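Local coordinates for protein-L-isoaspartate O-methyltransferase beta-aspartate methyltransferase (Plasmodium falciparum, PDB 2PBF) that probably transfers a methyl group from S-adenosylmethionine to isoaspartyl residues of damaged proteins, as a first step in their repair, at residues A[117-120]-A[121-125]; A[64-67]-A[68-72]; A[105-108]-A[109-112]. All coordinates share one frame; numbering follows the deposited sequence.

Overall arrangement
Three local contacts form a wide triangle within one Rossmann-like methyltransferase chain. Along the sequence contact 2 (64-72, on helix 64-74) comes first, contact 3 (105-112, the loop entering strand 111-116) second and contact 1 (117-125, at the start of helix 119-132) last. Their centres lie about 21 to 23 Å apart, and their nearest atoms stay about 10 to 11 Å from one another. Contacts 3 and 1 sit just before and just after strand 111-116 of the mixed sheet. Contacts 1 and 2, on opposite sides of the chain's centre, both reach S-adenosyl-L-homocysteine, contact 1 at its adenosine and contact 2 at its carboxylate.

Contact 1: residues A[117-120]-A[121-125]; sequences RVKD and LVNFS. With SAH (S-adenosyl-L-homocysteine), chain C.
V122 N donates to V118 O at 2.9 Å and N123 N to K119 O at 2.8 Å, both nearly straight, and F124 N reaches D120 O at a more bent 142°. These bonds build the first turn of helix 119-132, the helix of a beta-alpha-beta unit in the Rossmann-like methyltransferase fold, with V118 at the N-cap position. One water links the two polar side chains, donating to D120 OD1 at 2.9 Å and accepting from N123 ND2. The other carboxylate oxygen, D120 OD2, is bonded to H57, so each carboxylate oxygen has a partner, and an acid suits the start of a helix, where the dipole would favour negative charge. K119, extended at chi1 but bent at chi2, crosses the N123 side chain obliquely, its CG 3.6 Å from ND2; a long aliphatic stem ending in charge fits this exposed face.

Inward the surface turns apolar. V118 CB meets L121 CD1 at 3.8 Å, and L121 continues onto I55 of strand 53-56. The same two residues border the ribose of S-adenosyl-L-homocysteine, whose hydroxyls lie beside their methyls. R117, whose NH1 forms a salt bridge with the C-terminal carboxylate of N227, lends its stem to the adenine: CD comes within 3.4 Å of ligand N7.

Contact 2: residues A[64-67]-A[68-72]; sequences PHMH and ALSLK. With SAH (S-adenosyl-L-homocysteine), chain C.
A68 N donates to P64 O at 2.8 Å, the first of a run of i to i+4 bonds in helix 64-74. Proline suits this first turn, where its missing N-H costs nothing, and the small A68 lets the helix lie close against M34 of helix 28-35.

L69 is bound through its N to H65 O, while its side chain lies next to that of M66, both pointing the same way. M66 is bent at chi2 and chi3, which folds its thioether back along the helix and brings CE to 3.3 Å from L69 CD2, tighter than a usual methyl contact. The flexible methionine can thus bend to lie against the branched leucine. M66 SD also lies in the plane of the H65 ring, at its edge, while H65 ND1 is bonded to D50.

At S70 the main-chain N donates to M66 O at 3.1 Å. Its hydroxyl lies beside the same carbonyl and also near H167, with only weak bonding on offer; a small polar residue is well placed for such buried company.

L71 N follows with a bond to H67 O at 2.9 Å. The side chain of H67 leads to the ligand: CG is anti to the carbonyl carbon (chi1 -69°), and NE2 donates to a carboxylate oxygen, O, of S-adenosyl-L-homocysteine at 2.7 Å and 167°. That oxygen sits at the ring edge near its plane, and stacking with Y93 should help fix the imidazole's rotation.

K72, bonded through N to A68 O, leads outward beside V30. The helix is thus wedged between helix 28-35, on the A68 and L71 side, helix 93-101, where L71 packs on L94 and C97, and strand 212-219, which meets M66 and L69.

Contact 3: residues A[105-108]-A[109-112]; sequences LENK and NSYV
N107 and S110 are the ends of a four-residue reversal in which K108 and N109 take the two corner positions, with backbone torsions that fit a type I beta turn. The closing main-chain bond, from S110 N to N107 O at 3.2 Å, is weak and bent, so the backbone alone would hold the turn loosely. Beyond it the chain straightens, S110 already being extended, and Y111 and V112 enter strand 111-116.

The side chain of N107 supplies the stronger grip. Its CG stands opposite the backbone N (chi1 -164°), which carries the amide oxygen toward the N-H groups of N109 and S110, and OD1 takes the N-H of N109 at 3.0 Å, with the donor in the plane of the amide carbonyl. A second, weak bond reaches the same OD1 from S110 N at 3.4 Å. One oxygen therefore gathers two successive main-chain N-H groups, and S110 N is shared between the carbonyl and the amide of a single residue. Asparagine suits this place because its short arm carries an acceptor at just the distance of the next residues' backbone.

S110 answers from the other end. Its OG packs 3.6 Å from N107 CB, while the hydroxyl's main partners are M102 O and G81 N, so this small buried serine ties the turn to M102, just past helix 93-101, and to G81 in the loop before strand 83-87. K108 and N109 are polar and exposed, as befits turn corners at the surface.

A side-chain oxygen bound to the N-H two residues on defines an Asx turn, here superposed on a beta turn, and it ends the connection from helix 93-101 and leads into strand 111-116 of the Rossmann-like sheet.

Contact 1: residues A[117-120]-A[121-125]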
ATOM      1  N   ARG A 117      -8.254   9.300   2.174  1.00 33.26           N
ATOM      2  CA  ARG A 117      -8.963  10.412   2.816  1.00 34.19           C
ATOM      3  C   ARG A 117      -9.451  11.464   1.841  1.00 34.49           C
ATOM      4  O   ARG A 117     -10.474  12.116   2.088  1.00 34.43           O
ATOM      5  CB  ARG A 117      -8.137  11.037   3.943  1.00 34.61           C
ATOM      6  CG  ARG A 117      -7.189  12.167   3.569  1.00 35.57           C
ATOM      7  CD  ARG A 117      -6.485  12.745   4.838  1.00 35.64           C
ATOM      8  NE  ARG A 117      -7.182  13.900   5.406  1.00 37.00           N
ATOM      9  CZ  ARG A 117      -7.233  15.120   4.852  1.00 37.61           C
ATOM     10  NH1 ARG A 117      -7.899  16.089   5.479  1.00 36.04           N
ATOM     11  NH2 ARG A 117      -6.622  15.391   3.689  1.00 36.63           N
ATOM     12  N   VAL A 118      -8.750  11.596   0.717  1.00 35.31           N
ATOM     13  CA  VAL A 118      -9.037  12.636  -0.278  1.00 35.40           C
ATOM     14  C   VAL A 118      -9.789  12.077  -1.470  1.00 36.55           C
ATOM     15  O   VAL A 118      -9.335  11.133  -2.140  1.00 36.82           O
ATOM     16  CB  VAL A 118      -7.735  13.376  -0.751  1.00 35.47           C
ATOM     17  CG1 VAL A 118      -8.077  14.601  -1.559  1.00 34.57           C
ATOM     18  CG2 VAL A 118      -6.859  13.759   0.425  1.00 34.11           C
ATOM     19  N   LYS A 119     -10.932  12.697  -1.755  1.00 37.20           N
ATOM     20  CA  LYS A 119     -11.901  12.179  -2.696  1.00 37.21           C
ATOM     21  C   LYS A 119     -11.382  12.237  -4.118  1.00 37.09           C
ATOM     22  O   LYS A 119     -11.607  11.322  -4.893  1.00 37.14           O
ATOM     23  CB  LYS A 119     -13.209  12.975  -2.571  1.00 37.73           C
ATOM     24  CG  LYS A 119     -14.285  12.598  -3.559  1.00 40.34           C
ATOM     25  CD  LYS A 119     -14.846  11.220  -3.285  1.00 44.37           C
ATOM     26  CE  LYS A 119     -15.979  10.880  -4.249  1.00 47.66           C
ATOM     27  NZ  LYS A 119     -16.513   9.514  -3.951  1.00 51.13           N
ATOM     28  N   ASP A 120     -10.708  13.330  -4.459  1.00 36.74           N
ATOM     29  CA  ASP A 120     -10.054  13.459  -5.745  1.00 36.72           C
ATOM     30  C   ASP A 120      -9.049  12.364  -5.995  1.00 35.64           C
ATOM     31  O   ASP A 120      -8.863  11.953  -7.135  1.00 35.71           O
ATOM     32  CB  ASP A 120      -9.317  14.793  -5.841  1.00 37.02           C
ATOM     33  CG  ASP A 120     -10.236  15.930  -6.163  1.00 38.64           C
ATOM     34  OD1 ASP A 120     -11.299  15.699  -6.786  1.00 42.07           O
ATOM     35  OD2 ASP A 120      -9.878  17.058  -5.785  1.00 41.74           O
ATOM     36  N   LEU A 121      -8.367  11.937  -4.936  1.00 35.17           N
ATOM     37  CA  LEU A 121      -7.424  10.829  -5.057  1.00 34.63           C
ATOM     38  C   LEU A 121      -8.128   9.473  -5.164  1.00 34.61           C
ATOM     39  O   LEU A 121      -7.707   8.634  -5.975  1.00 35.20           O
ATOM     40  CB  LEU A 121      -6.345  10.868  -3.967  1.00 34.09           C
ATOM     41  CG  LEU A 121      -5.318  11.937  -4.377  1.00 33.21           C
ATOM     42  CD1 LEU A 121      -4.852  12.729  -3.203  1.00 34.08           C
ATOM     43  CD2 LEU A 121      -4.164  11.319  -5.150  1.00 34.10           C
ATOM     44  N   VAL A 122      -9.195   9.266  -4.386  1.00 34.26           N
ATOM     45  CA  VAL A 122     -10.125   8.152  -4.663  1.00 33.81           C
ATOM     46  C   VAL A 122     -10.460   8.119  -6.172  1.00 34.43           C
ATOM     47  O   VAL A 122     -10.164   7.144  -6.862  1.00 33.18           O
ATOM     48  CB  VAL A 122     -11.444   8.236  -3.861  1.00 34.14           C
ATOM     49  CG1 VAL A 122     -12.354   7.064  -4.226  1.00 33.20           C
ATOM     50  CG2 VAL A 122     -11.178   8.256  -2.363  1.00 31.79           C
ATOM     51  N   ASN A 123     -11.056   9.195  -6.692  1.00 34.67           N
ATOM     52  CA  ASN A 123     -11.412   9.199  -8.100  1.00 34.92           C
ATOM     53  C   ASN A 123     -10.232   9.053  -9.043  1.00 34.50           C
ATOM     54  O   ASN A 123     -10.374   8.475 -10.112  1.00 34.43           O
ATOM     55  CB  ASN A 123     -12.272  10.417  -8.472  1.00 35.54           C
ATOM     56  CG  ASN A 123     -13.460  10.602  -7.539  1.00 36.91           C
ATOM     57  OD1 ASN A 123     -14.249   9.679  -7.320  1.00 38.02           O
ATOM     58  ND2 ASN A 123     -13.575  11.796  -6.962  1.00 37.65           N
ATOM     59  N   PHE A 124      -9.074   9.600  -8.667  1.00 34.42           N
ATOM     60  CA  PHE A 124      -7.843   9.461  -9.458  1.00 33.44           C
ATOM     61  C   PHE A 124      -7.427   7.994  -9.562  1.00 32.96           C
ATOM     62  O   PHE A 124      -7.112   7.494 -10.659  1.00 31.93           O
ATOM     63  CB  PHE A 124      -6.707  10.316  -8.836  1.00 33.61           C
ATOM     64  CG  PHE A 124      -5.357  10.130  -9.495  1.00 34.12           C
ATOM     65  CD1 PHE A 124      -5.097  10.670 -10.751  1.00 34.17           C
ATOM     66  CD2 PHE A 124      -4.339   9.439  -8.844  1.00 31.99           C
ATOM     67  CE1 PHE A 124      -3.842  10.510 -11.355  1.00 33.80           C
ATOM     68  CE2 PHE A 124      -3.086   9.268  -9.441  1.00 32.81           C
ATOM     69  CZ  PHE A 124      -2.839   9.806 -10.698  1.00 32.91           C
ATOM     70  N   SER A 125      -7.404   7.317  -8.414  1.00 33.12           N
ATOM     71  CA  SER A 125      -7.020   5.896  -8.366  1.00 32.97           C
ATOM     72  C   SER A 125      -8.022   5.031  -9.136  1.00 32.60           C
ATOM     73  O   SER A 125      -7.619   4.137  -9.863  1.00 31.05           O
ATOM     74  CB  SER A 125      -6.883   5.401  -6.924  1.00 32.56           C
ATOM     75  OG  SER A 125      -8.123   5.351  -6.247  1.00 32.38           O
TER
HETATM   76  N   SAH C 301       0.527   4.420  -1.654  1.00 26.69           N
HETATM   77  CA  SAH C 301       0.268   5.775  -2.203  1.00 25.82           C
HETATM   78  CB  SAH C 301       0.819   6.806  -1.251  1.00 25.87           C
HETATM   79  CG  SAH C 301       0.162   8.147  -1.547  1.00 26.37           C
HETATM   80  SD  SAH C 301       0.753   9.431  -0.441  1.00 30.06           S
HETATM   81  C   SAH C 301       0.831   5.980  -3.613  1.00 26.11           C
HETATM   82  O   SAH C 301       1.977   5.596  -3.859  1.00 24.73           O
HETATM   83  OXT SAH C 301       0.146   6.523  -4.517  1.00 24.57           O
HETATM   84  C5' SAH C 301      -0.240   8.960   0.996  1.00 30.80           C
HETATM   85  C4' SAH C 301      -1.757   9.063   0.828  1.00 30.88           C
HETATM   86  O4' SAH C 301      -2.314   8.973   2.109  1.00 32.06           O
HETATM   87  C3' SAH C 301      -2.302  10.349   0.222  1.00 30.09           C
HETATM   88  O3' SAH C 301      -3.036  10.031  -0.950  1.00 28.25           O
HETATM   89  C2' SAH C 301      -3.181  10.946   1.310  1.00 30.61           C
HETATM   90  O2' SAH C 301      -4.334  11.569   0.788  1.00 30.16           O
HETATM   91  C1' SAH C 301      -3.522   9.716   2.126  1.00 30.67           C
HETATM   92  N9  SAH C 301      -3.862   9.956   3.546  1.00 31.12           N
HETATM   93  C8  SAH C 301      -3.277  10.869   4.375  1.00 31.73           C
HETATM   94  N7  SAH C 301      -3.831  10.737   5.602  1.00 32.36           N
HETATM   95  C5  SAH C 301      -4.780   9.774   5.569  1.00 29.82           C
HETATM   96  C6  SAH C 301      -5.660   9.268   6.532  1.00 31.26           C
HETATM   97  N6  SAH C 301      -5.694   9.721   7.779  1.00 29.90           N
HETATM   98  N1  SAH C 301      -6.506   8.243   6.195  1.00 32.96           N
HETATM   99  C2  SAH C 301      -6.506   7.745   4.905  1.00 30.97           C
HETATM  100  N3  SAH C 301      -5.644   8.271   3.977  1.00 30.07           N
HETATM  101  C4  SAH C 301      -4.791   9.270   4.289  1.00 29.94           C
HETATM  102  O   HOH W   1     -12.467  14.076  -8.841  1.00 49.06           O

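Contact 2: residues A[64-67]-A[68-72]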
ATOM      1  N   PRO A  64       9.174   4.618  -6.784  1.00 26.64           N
ATOM      2  CA  PRO A  64       9.194   3.185  -6.983  1.00 27.66           C
ATOM      3  C   PRO A  64       9.983   2.390  -5.907  1.00 28.16           C
ATOM      4  O   PRO A  64       9.543   1.314  -5.548  1.00 28.64           O
ATOM      5  CB  PRO A  64       9.815   3.031  -8.367  1.00 27.40           C
ATOM      6  CG  PRO A  64       9.460   4.291  -9.092  1.00 25.97           C
ATOM      7  CD  PRO A  64       9.419   5.363  -8.036  1.00 27.09           C
ATOM      8  N   HIS A  65      11.080   2.927  -5.371  1.00 28.62           N
ATOM      9  CA  HIS A  65      11.864   2.175  -4.376  1.00 29.74           C
ATOM     10  C   HIS A  65      11.069   2.019  -3.081  1.00 30.03           C
ATOM     11  O   HIS A  65      11.224   1.024  -2.379  1.00 30.76           O
ATOM     12  CB  HIS A  65      13.265   2.772  -4.133  1.00 29.10           C
ATOM     13  CG  HIS A  65      13.250   4.149  -3.555  1.00 31.30           C
ATOM     14  ND1 HIS A  65      13.721   5.243  -4.243  1.00 31.76           N
ATOM     15  CD2 HIS A  65      12.761   4.622  -2.386  1.00 31.02           C
ATOM     16  CE1 HIS A  65      13.551   6.326  -3.508  1.00 31.32           C
ATOM     17  NE2 HIS A  65      12.971   5.974  -2.376  1.00 31.29           N
ATOM     18  N   MET A  66      10.186   2.980  -2.802  1.00 29.63           N
ATOM     19  CA  MET A  66       9.361   2.912  -1.615  1.00 30.58           C
ATOM     20  C   MET A  66       8.250   1.908  -1.753  1.00 30.05           C
ATOM     21  O   MET A  66       7.973   1.202  -0.777  1.00 29.39           O
ATOM     22  CB  MET A  66       8.794   4.271  -1.200  1.00 30.88           C
ATOM     23  CG  MET A  66       9.744   5.123  -0.361  1.00 35.84           C
ATOM     24  SD  MET A  66      10.750   4.244   0.911  1.00 41.57           S
ATOM     25  CE  MET A  66       9.512   3.331   1.837  1.00 36.92           C
ATOM     26  N   HIS A  67       7.634   1.830  -2.949  1.00 29.14           N
ATOM     27  CA  HIS A  67       6.677   0.767  -3.239  1.00 28.72           C
ATOM     28  C   HIS A  67       7.392  -0.582  -3.152  1.00 29.99           C
ATOM     29  O   HIS A  67       6.864  -1.546  -2.557  1.00 29.33           O
ATOM     30  CB  HIS A  67       6.044   0.890  -4.637  1.00 27.84           C
ATOM     31  CG  HIS A  67       5.112   2.056  -4.820  1.00 24.78           C
ATOM     32  ND1 HIS A  67       4.999   2.717  -6.024  1.00 23.34           N
ATOM     33  CD2 HIS A  67       4.235   2.662  -3.974  1.00 22.10           C
ATOM     34  CE1 HIS A  67       4.113   3.695  -5.911  1.00 25.49           C
ATOM     35  NE2 HIS A  67       3.621   3.674  -4.679  1.00 24.30           N
ATOM     36  N   ALA A  68       8.571  -0.671  -3.772  1.00 30.36           N
ATOM     37  CA  ALA A  68       9.290  -1.950  -3.826  1.00 31.54           C
ATOM     38  C   ALA A  68       9.636  -2.441  -2.425  1.00 32.57           C
ATOM     39  O   ALA A  68       9.435  -3.611  -2.117  1.00 32.71           O
ATOM     40  CB  ALA A  68      10.544  -1.832  -4.667  1.00 31.64           C
ATOM     41  N   LEU A  69      10.137  -1.532  -1.589  1.00 33.54           N
ATOM     42  CA  LEU A  69      10.568  -1.860  -0.245  1.00 34.74           C
ATOM     43  C   LEU A  69       9.387  -2.293   0.634  1.00 35.40           C
ATOM     44  O   LEU A  69       9.475  -3.287   1.353  1.00 35.79           O
ATOM     45  CB  LEU A  69      11.324  -0.681   0.377  1.00 34.86           C
ATOM     46  CG  LEU A  69      11.338  -0.581   1.913  1.00 36.00           C
ATOM     47  CD1 LEU A  69      12.346  -1.540   2.583  1.00 36.21           C
ATOM     48  CD2 LEU A  69      11.635   0.828   2.300  1.00 38.36           C
ATOM     49  N   SER A  70       8.277  -1.568   0.555  1.00 35.84           N
ATOM     50  CA  SER A  70       7.101  -1.916   1.334  1.00 36.14           C
ATOM     51  C   SER A  70       6.520  -3.256   0.889  1.00 35.83           C
ATOM     52  O   SER A  70       6.084  -4.070   1.715  1.00 36.15           O
ATOM     53  CB  SER A  70       6.056  -0.801   1.236  1.00 36.27           C
ATOM     54  OG  SER A  70       6.462   0.310   2.006  1.00 38.67           O
ATOM     55  N   LEU A  71       6.517  -3.478  -0.421  1.00 35.21           N
ATOM     56  CA  LEU A  71       5.983  -4.687  -0.985  1.00 35.06           C
ATOM     57  C   LEU A  71       6.844  -5.875  -0.563  1.00 34.98           C
ATOM     58  O   LEU A  71       6.319  -6.954  -0.298  1.00 34.99           O
ATOM     59  CB  LEU A  71       5.925  -4.573  -2.505  1.00 35.21           C
ATOM     60  CG  LEU A  71       4.904  -5.327  -3.358  1.00 35.79           C
ATOM     61  CD1 LEU A  71       3.451  -5.093  -2.902  1.00 34.55           C
ATOM     62  CD2 LEU A  71       5.062  -4.921  -4.832  1.00 35.01           C
ATOM     63  N   LYS A  72       8.156  -5.663  -0.512  1.00 34.39           N
ATOM     64  CA  LYS A  72       9.106  -6.673  -0.026  1.00 34.67           C
ATOM     65  C   LYS A  72       8.780  -7.091   1.402  1.00 33.31           C
ATOM     66  O   LYS A  72       8.704  -8.270   1.686  1.00 32.88           O
ATOM     67  CB  LYS A  72      10.533  -6.138  -0.110  1.00 35.60           C
ATOM     68  CG  LYS A  72      11.614  -6.965   0.611  1.00 37.96           C
ATOM     69  CD  LYS A  72      12.825  -6.080   0.942  1.00 39.82           C
ATOM     70  CE  LYS A  72      14.045  -6.906   1.452  1.00 41.39           C
ATOM     71  NZ  LYS A  72      13.807  -7.549   2.808  1.00 44.84           N
TER
HETATM   72  N   SAH C 301       0.527   4.420  -1.654  1.00 26.69           N
HETATM   73  CA  SAH C 301       0.268   5.775  -2.203  1.00 25.82           C
HETATM   74  CB  SAH C 301       0.819   6.806  -1.251  1.00 25.87           C
HETATM   75  CG  SAH C 301       0.162   8.147  -1.547  1.00 26.37           C
HETATM   76  SD  SAH C 301       0.753   9.431  -0.441  1.00 30.06           S
HETATM   77  C   SAH C 301       0.831   5.980  -3.613  1.00 26.11           C
HETATM   78  O   SAH C 301       1.977   5.596  -3.859  1.00 24.73           O
HETATM   79  OXT SAH C 301       0.146   6.523  -4.517  1.00 24.57           O
HETATM   80  C5' SAH C 301      -0.240   8.960   0.996  1.00 30.80           C
HETATM   81  C4' SAH C 301      -1.757   9.063   0.828  1.00 30.88           C
HETATM   82  O4' SAH C 301      -2.314   8.973   2.109  1.00 32.06           O
HETATM   83  C3' SAH C 301      -2.302  10.349   0.222  1.00 30.09           C
HETATM   84  O3' SAH C 301      -3.036  10.031  -0.950  1.00 28.25           O
HETATM   85  C2' SAH C 301      -3.181  10.946   1.310  1.00 30.61           C
HETATM   86  O2' SAH C 301      -4.334  11.569   0.788  1.00 30.16           O
HETATM   87  C1' SAH C 301      -3.522   9.716   2.126  1.00 30.67           C
HETATM   88  N9  SAH C 301      -3.862   9.956   3.546  1.00 31.12           N
HETATM   89  C8  SAH C 301      -3.277  10.869   4.375  1.00 31.73           C
HETATM   90  N7  SAH C 301      -3.831  10.737   5.602  1.00 32.36           N
HETATM   91  C5  SAH C 301      -4.780   9.774   5.569  1.00 29.82           C
HETATM   92  C6  SAH C 301      -5.660   9.268   6.532  1.00 31.26           C
HETATM   93  N6  SAH C 301      -5.694   9.721   7.779  1.00 29.90           N
HETATM   94  N1  SAH C 301      -6.506   8.243   6.195  1.00 32.96           N
HETATM   95  C2  SAH C 301      -6.506   7.745   4.905  1.00 30.97           C
HETATM   96  N3  SAH C 301      -5.644   8.271   3.977  1.00 30.07           N
HETATM   97  C4  SAH C 301      -4.791   9.270   4.289  1.00 29.94           C

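Contact 3: residues A[105-108]-A[109-112]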
ATOM      1  N   LEU A 105      -8.816 -11.748  -8.175  1.00 33.90           N
ATOM      2  CA  LEU A 105      -9.648 -12.060  -9.354  1.00 34.90           C
ATOM      3  C   LEU A 105     -10.107 -13.529  -9.405  1.00 35.53           C
ATOM      4  O   LEU A 105     -11.261 -13.804  -9.746  1.00 36.16           O
ATOM      5  CB  LEU A 105      -8.929 -11.668 -10.658  1.00 35.07           C
ATOM      6  CG  LEU A 105      -8.845 -10.179 -11.031  1.00 34.70           C
ATOM      7  CD1 LEU A 105      -7.943 -10.012 -12.274  1.00 36.52           C
ATOM      8  CD2 LEU A 105     -10.219  -9.583 -11.276  1.00 35.94           C
ATOM      9  N   GLU A 106      -9.214 -14.451  -9.045  1.00 35.75           N
ATOM     10  CA  GLU A 106      -9.517 -15.891  -9.020  1.00 36.52           C
ATOM     11  C   GLU A 106      -9.876 -16.410  -7.617  1.00 35.55           C
ATOM     12  O   GLU A 106     -10.692 -17.334  -7.485  1.00 35.62           O
ATOM     13  CB  GLU A 106      -8.363 -16.721  -9.604  1.00 36.43           C
ATOM     14  CG  GLU A 106      -8.204 -16.641 -11.118  1.00 38.06           C
ATOM     15  CD  GLU A 106      -6.930 -17.347 -11.651  1.00 39.31           C
ATOM     16  OE1 GLU A 106      -6.195 -18.031 -10.876  1.00 42.32           O
ATOM     17  OE2 GLU A 106      -6.654 -17.196 -12.865  1.00 44.05           O
ATOM     18  N   ASN A 107      -9.295 -15.807  -6.583  1.00 34.15           N
ATOM     19  CA  ASN A 107      -9.496 -16.254  -5.208  1.00 32.93           C
ATOM     20  C   ASN A 107     -10.515 -15.380  -4.458  1.00 33.06           C
ATOM     21  O   ASN A 107     -10.248 -14.217  -4.110  1.00 32.90           O
ATOM     22  CB  ASN A 107      -8.152 -16.330  -4.489  1.00 32.25           C
ATOM     23  CG  ASN A 107      -8.193 -17.146  -3.206  1.00 30.98           C
ATOM     24  OD1 ASN A 107      -9.144 -17.096  -2.449  1.00 30.94           O
ATOM     25  ND2 ASN A 107      -7.131 -17.897  -2.959  1.00 33.08           N
ATOM     26  N   LYS A 108     -11.685 -15.956  -4.183  1.00 32.61           N
ATOM     27  CA  LYS A 108     -12.800 -15.207  -3.575  1.00 33.06           C
ATOM     28  C   LYS A 108     -12.586 -14.949  -2.100  1.00 31.86           C
ATOM     29  O   LYS A 108     -13.267 -14.110  -1.513  1.00 32.65           O
ATOM     30  CB  LYS A 108     -14.137 -15.948  -3.785  1.00 32.95           C
ATOM     31  CG  LYS A 108     -14.543 -16.068  -5.251  1.00 34.00           C
ATOM     32  CD  LYS A 108     -15.744 -16.999  -5.438  1.00 35.42           C
ATOM     33  CE  LYS A 108     -15.835 -17.460  -6.899  1.00 38.18           C
ATOM     34  NZ  LYS A 108     -14.675 -18.392  -7.165  1.00 38.30           N
ATOM     35  N   ASN A 109     -11.655 -15.679  -1.497  1.00 30.90           N
ATOM     36  CA  ASN A 109     -11.313 -15.464  -0.101  1.00 30.45           C
ATOM     37  C   ASN A 109     -10.293 -14.358   0.084  1.00 30.04           C
ATOM     38  O   ASN A 109     -10.187 -13.804   1.168  1.00 30.01           O
ATOM     39  CB  ASN A 109     -10.792 -16.729   0.562  1.00 30.43           C
ATOM     40  CG  ASN A 109     -11.883 -17.756   0.807  1.00 28.84           C
ATOM     41  OD1 ASN A 109     -11.684 -18.924   0.536  1.00 32.42           O
ATOM     42  ND2 ASN A 109     -13.017 -17.328   1.312  1.00 26.91           N
ATOM     43  N   SER A 110      -9.533 -14.069  -0.965  1.00 29.61           N
ATOM     44  CA  SER A 110      -8.620 -12.920  -0.965  1.00 29.43           C
ATOM     45  C   SER A 110      -9.440 -11.661  -0.836  1.00 29.74           C
ATOM     46  O   SER A 110     -10.523 -11.551  -1.415  1.00 29.84           O
ATOM     47  CB  SER A 110      -7.836 -12.854  -2.260  1.00 29.21           C
ATOM     48  OG  SER A 110      -6.825 -13.833  -2.278  1.00 29.24           O
ATOM     49  N   TYR A 111      -8.945 -10.716  -0.045  1.00 29.04           N
ATOM     50  CA  TYR A 111      -9.610  -9.460   0.080  1.00 28.57           C
ATOM     51  C   TYR A 111      -8.606  -8.291   0.130  1.00 28.20           C
ATOM     52  O   TYR A 111      -7.648  -8.313   0.919  1.00 27.26           O
ATOM     53  CB  TYR A 111     -10.479  -9.504   1.317  1.00 29.56           C
ATOM     54  CG  TYR A 111     -11.365  -8.313   1.486  1.00 31.02           C
ATOM     55  CD1 TYR A 111     -12.530  -8.172   0.731  1.00 32.13           C
ATOM     56  CD2 TYR A 111     -11.043  -7.326   2.400  1.00 31.39           C
ATOM     57  CE1 TYR A 111     -13.357  -7.049   0.906  1.00 33.67           C
ATOM     58  CE2 TYR A 111     -11.844  -6.218   2.566  1.00 31.75           C
ATOM     59  CZ  TYR A 111     -12.997  -6.084   1.821  1.00 32.42           C
ATOM     60  OH  TYR A 111     -13.795  -4.978   2.027  1.00 33.18           O
ATOM     61  N   VAL A 112      -8.837  -7.272  -0.699  1.00 27.70           N
ATOM     62  CA  VAL A 112      -7.994  -6.069  -0.694  1.00 27.42           C
ATOM     63  C   VAL A 112      -8.832  -4.788  -0.632  1.00 28.03           C
ATOM     64  O   VAL A 112      -9.766  -4.600  -1.420  1.00 27.11           O
ATOM     65  CB  VAL A 112      -7.039  -6.035  -1.906  1.00 27.12           C
ATOM     66  CG1 VAL A 112      -6.115  -4.787  -1.874  1.00 27.33           C
ATOM     67  CG2 VAL A 112      -6.198  -7.308  -1.958  1.00 28.78           C
TER